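PDB 6HPG: outer envelope protein 64, mitochondrial from Arabidopsis thaliana, which probably serves as a chaperone receptor on the mitochondrial outer membrane in Hsp90-dependent protein import, the chain here being its tetratricopeptide repeat (TPR) domain. Local coordinates for residues Tyr90-Ala94 and Leu117-Ile121; Phe97-Leu101 and Thr109-Glu114. One frame throughout, in Å; residues are numbered along the deposited sequence.

Contact 1: Tyr90-Ala94 and Leu117-Ile121; sequences YKEAA and LRKHI
L117, in the last turn of helix 108-118, forks over the start of helix 90-103: its CD2 meets Y90 CD1 at 3.5 Å, while CD1 lies 3.9 Å from A93 CB and close to the backbone N of A94. The two alanines suit this place because a single methyl lets a branched leucine settle near the helix backbone. Past L117 the chain folds into a type I beta turn from R118 to I121, which swings H120 back toward Y90. A chi1 of -55°, with H120 CG beside its own backbone N, turns the imidazole over one face of the phenol ring as an offset stack, centroids 4.4 Å apart and planes 14° from parallel. H120 CB also sits over a face of the Y90 ring, 3.7 Å from its centroid, a CH-pi contact. The C-terminal residue, I121, ends the walk with two branches: CG2 reaches Y90 CB at 3.5 Å, and CD1 rests 3.9 Å from A94 CB. No hydrogen bond or salt bridge joins the two segments. Their union therefore relies on apolar packing and ring stacking, which fasten the non-helical C-terminal end of the chain to the first turn of helix 90-103.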
loop_
_atom_site.group_PDB
_atom_site.type_symbol
_atom_site.label_atom_id
_atom_site.label_comp_id
_atom_site.label_asym_id
_atom_site.label_seq_id
_atom_site.Cartn_x
_atom_site.Cartn_y
_atom_site.Cartn_z
ATOM N N TYR A 90 5.154 -9.203 -14.140
ATOM C CA TYR A 90 3.783 -9.697 -14.145
ATOM C C TYR A 90 3.584 -10.964 -13.299
ATOM O O TYR A 90 2.525 -11.136 -12.721
ATOM C CB TYR A 90 3.273 -9.977 -15.556
ATOM C CG TYR A 90 3.306 -8.807 -16.521
ATOM C CD1 TYR A 90 2.638 -7.630 -16.236
ATOM C CD2 TYR A 90 4.008 -8.893 -17.742
ATOM C CE1 TYR A 90 2.674 -6.564 -17.114
ATOM C CE2 TYR A 90 4.031 -7.837 -18.623
ATOM C CZ TYR A 90 3.361 -6.676 -18.300
ATOM O OH TYR A 90 3.384 -5.613 -19.143
ATOM N N LYS A 91 4.592 -11.826 -13.242
ATOM C CA LYS A 91 4.516 -13.095 -12.492
ATOM C C LYS A 91 4.415 -12.762 -11.012
ATOM O O LYS A 91 3.528 -13.258 -10.317
ATOM C CB LYS A 91 5.741 -14.017 -12.797
ATOM C CG LYS A 91 6.331 -14.860 -11.642
ATOM C CD LYS A 91 5.868 -16.320 -11.636
ATOM C CE LYS A 91 5.969 -16.988 -10.261
ATOM N NZ LYS A 91 4.784 -16.767 -9.373
ATOM N N GLU A 92 5.320 -11.900 -10.554
ATOM C CA GLU A 92 5.313 -11.423 -9.166
ATOM C C GLU A 92 4.047 -10.624 -8.775
ATOM O O GLU A 92 3.538 -10.753 -7.662
ATOM C CB GLU A 92 6.573 -10.606 -8.911
ATOM C CG GLU A 92 7.830 -11.445 -8.929
ATOM C CD GLU A 92 9.067 -10.596 -9.114
ATOM O OE1 GLU A 92 9.390 -9.835 -8.184
ATOM O OE2 GLU A 92 9.703 -10.692 -10.188
ATOM N N ALA A 93 3.536 -9.820 -9.705
ATOM C CA ALA A 93 2.266 -9.128 -9.475
ATOM C C ALA A 93 1.164 -10.163 -9.226
ATOM O O ALA A 93 0.460 -10.070 -8.223
ATOM C CB ALA A 93 1.881 -8.215 -10.640
ATOM N N ALA A 94 1.037 -11.143 -10.121
ATOM C CA ALA A 94 -0.045 -12.128 -10.004
ATOM C C ALA A 94 0.020 -12.836 -8.666
ATOM O O ALA A 94 -0.986 -13.063 -8.046
ATOM C CB ALA A 94 -0.022 -13.135 -11.146
ATOM N N LEU A 117 -3.854 -9.302 -16.124
ATOM C CA LEU A 117 -2.541 -9.974 -16.119
ATOM C C LEU A 117 -2.509 -11.303 -16.904
ATOM O O LEU A 117 -1.451 -11.690 -17.404
ATOM C CB LEU A 117 -2.076 -10.235 -14.690
ATOM C CG LEU A 117 -1.621 -9.013 -13.919
ATOM C CD1 LEU A 117 -1.391 -9.415 -12.470
ATOM C CD2 LEU A 117 -0.368 -8.434 -14.558
ATOM N N ARG A 118 -3.647 -12.007 -16.972
ATOM C CA ARG A 118 -3.774 -13.287 -17.724
ATOM C C ARG A 118 -3.121 -13.263 -19.122
ATOM O O ARG A 118 -2.308 -14.129 -19.443
ATOM C CB ARG A 118 -5.250 -13.690 -17.857
ATOM C CG ARG A 118 -5.648 -14.905 -17.064
ATOM C CD ARG A 118 -6.976 -15.459 -17.560
ATOM N NE ARG A 118 -6.887 -16.896 -17.841
ATOM C CZ ARG A 118 -6.289 -17.449 -18.904
ATOM N NH1 ARG A 118 -5.710 -16.700 -19.844
ATOM N NH2 ARG A 118 -6.272 -18.777 -19.039
ATOM N N LYS A 119 -3.457 -12.237 -19.907
ATOM C CA LYS A 119 -2.884 -12.007 -21.253
ATOM C C LYS A 119 -1.412 -11.518 -21.316
ATOM O O LYS A 119 -0.928 -11.190 -22.403
ATOM C CB LYS A 119 -3.803 -11.056 -22.055
ATOM C CG LYS A 119 -5.076 -11.744 -22.556
ATOM C CD LYS A 119 -6.257 -10.795 -22.695
ATOM C CE LYS A 119 -6.964 -10.580 -21.365
ATOM N NZ LYS A 119 -7.911 -9.439 -21.439
ATOM N N HIS A 120 -0.724 -11.435 -20.169
ATOM C CA HIS A 120 0.739 -11.257 -20.108
ATOM C C HIS A 120 1.483 -12.393 -19.405
ATOM O O HIS A 120 2.719 -12.388 -19.415
ATOM C CB HIS A 120 1.101 -9.986 -19.349
ATOM C CG HIS A 120 0.471 -8.742 -19.882
ATOM N ND1 HIS A 120 0.914 -8.119 -21.026
ATOM C CD2 HIS A 120 -0.524 -7.966 -19.388
ATOM C CE1 HIS A 120 0.196 -7.029 -21.232
ATOM N NE2 HIS A 120 -0.680 -6.912 -20.250
ATOM N N ILE A 121 0.754 -13.308 -18.747
ATOM C CA ILE A 121 1.343 -14.461 -18.042
ATOM C C ILE A 121 0.789 -15.780 -18.585
ATOM O O ILE A 121 1.001 -16.834 -17.976
ATOM C CB ILE A 121 1.132 -14.411 -16.497
ATOM C CG1 ILE A 121 -0.351 -14.597 -16.098
ATOM C CG2 ILE A 121 1.716 -13.129 -15.917
ATOM C CD1 ILE A 121 -0.576 -14.808 -14.609
ATOM O OXT ILE A 121 0.123 -15.832 -19.625
#

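Contact 2: Phe97-Leu101 and Thr109-Glu114; sequences FRHAL and TAKVAE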
loop_
_atom_site.group_PDB
_atom_site.type_symbol
_atom_site.label_atom_id
_atom_site.label_comp_id
_atom_site.label_asym_id
_atom_site.label_seq_id
_atom_site.Cartn_x
_atom_site.Cartn_y
_atom_site.Cartn_z
ATOM N N PHE A 97 -1.543 -10.359 -6.318
ATOM C CA PHE A 97 -2.969 -10.190 -6.519
ATOM C C PHE A 97 -3.693 -11.517 -6.106
ATOM O O PHE A 97 -4.821 -11.484 -5.631
ATOM C CB PHE A 97 -3.316 -9.722 -7.952
ATOM C CG PHE A 97 -3.037 -8.238 -8.220
ATOM C CD1 PHE A 97 -3.726 -7.233 -7.534
ATOM C CD2 PHE A 97 -2.119 -7.845 -9.217
ATOM C CE1 PHE A 97 -3.456 -5.884 -7.792
ATOM C CE2 PHE A 97 -1.854 -6.497 -9.475
ATOM C CZ PHE A 97 -2.515 -5.516 -8.761
ATOM N N ARG A 98 -3.028 -12.668 -6.258
ATOM C CA ARG A 98 -3.645 -13.960 -5.886
ATOM C C ARG A 98 -3.740 -14.092 -4.400
ATOM O O ARG A 98 -4.764 -14.529 -3.874
ATOM C CB ARG A 98 -2.934 -15.125 -6.534
ATOM C CG ARG A 98 -3.416 -15.350 -7.983
ATOM C CD ARG A 98 -2.492 -16.280 -8.722
ATOM N NE ARG A 98 -2.920 -16.526 -10.097
ATOM C CZ ARG A 98 -2.134 -16.998 -11.066
ATOM N NH1 ARG A 98 -0.859 -17.300 -10.845
ATOM N NH2 ARG A 98 -2.639 -17.210 -12.282
ATOM N N HIS A 99 -2.688 -13.651 -3.698
ATOM C CA HIS A 99 -2.705 -13.706 -2.261
ATOM C C HIS A 99 -3.709 -12.762 -1.584
ATOM O O HIS A 99 -4.272 -13.109 -0.528
ATOM C CB HIS A 99 -1.328 -13.479 -1.653
ATOM C CG HIS A 99 -1.235 -14.012 -0.269
ATOM N ND1 HIS A 99 -1.289 -15.366 0.000
ATOM C CD2 HIS A 99 -1.155 -13.391 0.928
ATOM C CE1 HIS A 99 -1.200 -15.560 1.304
ATOM N NE2 HIS A 99 -1.117 -14.378 1.889
ATOM N N ALA A 100 -3.922 -11.588 -2.168
ATOM C CA ALA A 100 -4.939 -10.684 -1.673
ATOM C C ALA A 100 -6.300 -11.353 -1.683
ATOM O O ALA A 100 -7.129 -11.071 -0.804
ATOM C CB ALA A 100 -5.005 -9.434 -2.524
ATOM N N LEU A 101 -6.551 -12.175 -2.716
ATOM C CA LEU A 101 -7.830 -12.905 -2.861
ATOM C C LEU A 101 -7.953 -14.078 -1.903
ATOM O O LEU A 101 -9.067 -14.481 -1.543
ATOM C CB LEU A 101 -8.061 -13.348 -4.305
ATOM C CG LEU A 101 -8.388 -12.228 -5.291
ATOM C CD1 LEU A 101 -8.195 -12.666 -6.724
ATOM C CD2 LEU A 101 -9.786 -11.640 -5.126
ATOM N N THR A 109 -10.429 -5.482 -6.833
ATOM C CA THR A 109 -9.269 -4.931 -7.483
ATOM C C THR A 109 -8.360 -5.998 -7.894
ATOM O O THR A 109 -7.782 -5.920 -8.971
ATOM C CB THR A 109 -8.520 -3.963 -6.565
ATOM O OG1 THR A 109 -9.257 -2.740 -6.563
ATOM C CG2 THR A 109 -7.056 -3.678 -7.008
ATOM N N ALA A 110 -8.171 -6.979 -7.016
ATOM C CA ALA A 110 -7.415 -8.179 -7.366
ATOM C C ALA A 110 -8.032 -8.982 -8.537
ATOM O O ALA A 110 -7.302 -9.459 -9.379
ATOM C CB ALA A 110 -7.245 -9.054 -6.135
ATOM N N LYS A 111 -9.350 -9.138 -8.581
ATOM C CA LYS A 111 -10.008 -9.877 -9.694
ATOM C C LYS A 111 -9.871 -9.187 -11.051
ATOM O O LYS A 111 -9.589 -9.848 -12.035
ATOM C CB LYS A 111 -11.481 -10.152 -9.388
ATOM C CG LYS A 111 -11.636 -11.167 -8.279
ATOM C CD LYS A 111 -13.054 -11.704 -8.110
ATOM C CE LYS A 111 -13.815 -11.012 -6.993
ATOM N NZ LYS A 111 -14.930 -11.878 -6.523
ATOM N N VAL A 112 -10.054 -7.866 -11.097
ATOM C CA VAL A 112 -9.818 -7.079 -12.318
ATOM C C VAL A 112 -8.367 -7.262 -12.732
ATOM O O VAL A 112 -8.101 -7.549 -13.897
ATOM C CB VAL A 112 -10.180 -5.559 -12.138
ATOM C CG1 VAL A 112 -9.672 -4.688 -13.289
ATOM C CG2 VAL A 112 -11.679 -5.365 -11.990
ATOM N N ALA A 113 -7.439 -7.153 -11.775
ATOM C CA ALA A 113 -6.010 -7.293 -12.072
ATOM C C ALA A 113 -5.624 -8.671 -12.620
ATOM O O ALA A 113 -4.786 -8.748 -13.496
ATOM C CB ALA A 113 -5.160 -7.014 -10.836
ATOM N N GLU A 114 -6.191 -9.737 -12.055
ATOM C CA GLU A 114 -5.910 -11.106 -12.507
ATOM C C GLU A 114 -6.263 -11.283 -13.983
ATOM O O GLU A 114 -5.457 -11.790 -14.757
ATOM C CB GLU A 114 -6.693 -12.126 -11.675
ATOM C CG GLU A 114 -6.081 -12.467 -10.319
ATOM C CD GLU A 114 -6.796 -13.641 -9.664
ATOM O OE1 GLU A 114 -8.026 -13.816 -9.899
ATOM O OE2 GLU A 114 -6.111 -14.398 -8.930
#
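F97 lays one ring face against helix 108-118, and A113 CB sits almost exactly above the middle of that face, 3.3 Å from the ring centroid and 3° off the normal. This CH-pi contact suits an alanine, whose lone methyl can approach a ring so squarely. The torsion chi1 of -76° sets F97 CG beside its backbone N and turns the ring toward segment 109-114, where A110 CA and T109 CG2 approach it obliquely. A110 CB points between F97 and L101: it lies 3.5 Å from F97 O and equally near L101 CG, the latter a tight carbon pair. Here too a small residue is needed, for the CA atoms of F97 and A110 are only 5.0 Å apart. Were the F97 ring cut back to an alanine, A113 would probably lose the face it packs on, and a gap would open beside T82 and E85 of helix 74-86, which the ring also touches.

L101 and E114 come at each other from opposite directions, L101 CD1 lying 3.4 Å from E114 OE1, whereas the K111 side chain crosses L101 at about a right angle and offers its aliphatic CG to L101 CD2. R98 also crosses E114 roughly perpendicularly, and its aliphatic stem does the touching, CG lying 3.0 Å from E114 OE2. R98 NE stays 4.0 Å from that oxygen, beyond a salt bridge, with the guanidinium and carboxylate planes 74° apart; the opposite charges may still attract one another weakly.

The helix axes approach to 8.8 Å and run roughly antiparallel, a closeness that A110 and A113 permit. Helices 74-86 and 90-103 form the helix pair of TPR 3, and helix 108-118 packs on it as the extra C-terminal helix usual at the end of a TPR array.

Overall arrangement
Contacts 1 and 2 lie about 11 Å apart, centre to centre, along one interface between helix 90-103 and helix 108-118. The chain turns back between these helices, so contact 2 is nested inside the loop closed by contact 1: 97-101 and 109-114 pair nearer the connection, while 90-94 meets the chain's end at 117-121. The two contacts join directly, L117 CD1 packing on F97 CD2 at 3.7 Å and I121 CD1 on R98 NH2 at 3.9 Å. Both also border helix 74-86, the first helix of TPR 3. Together they hold the closing helix and C-terminal tail against the last repeat, finishing the helical stack at one end.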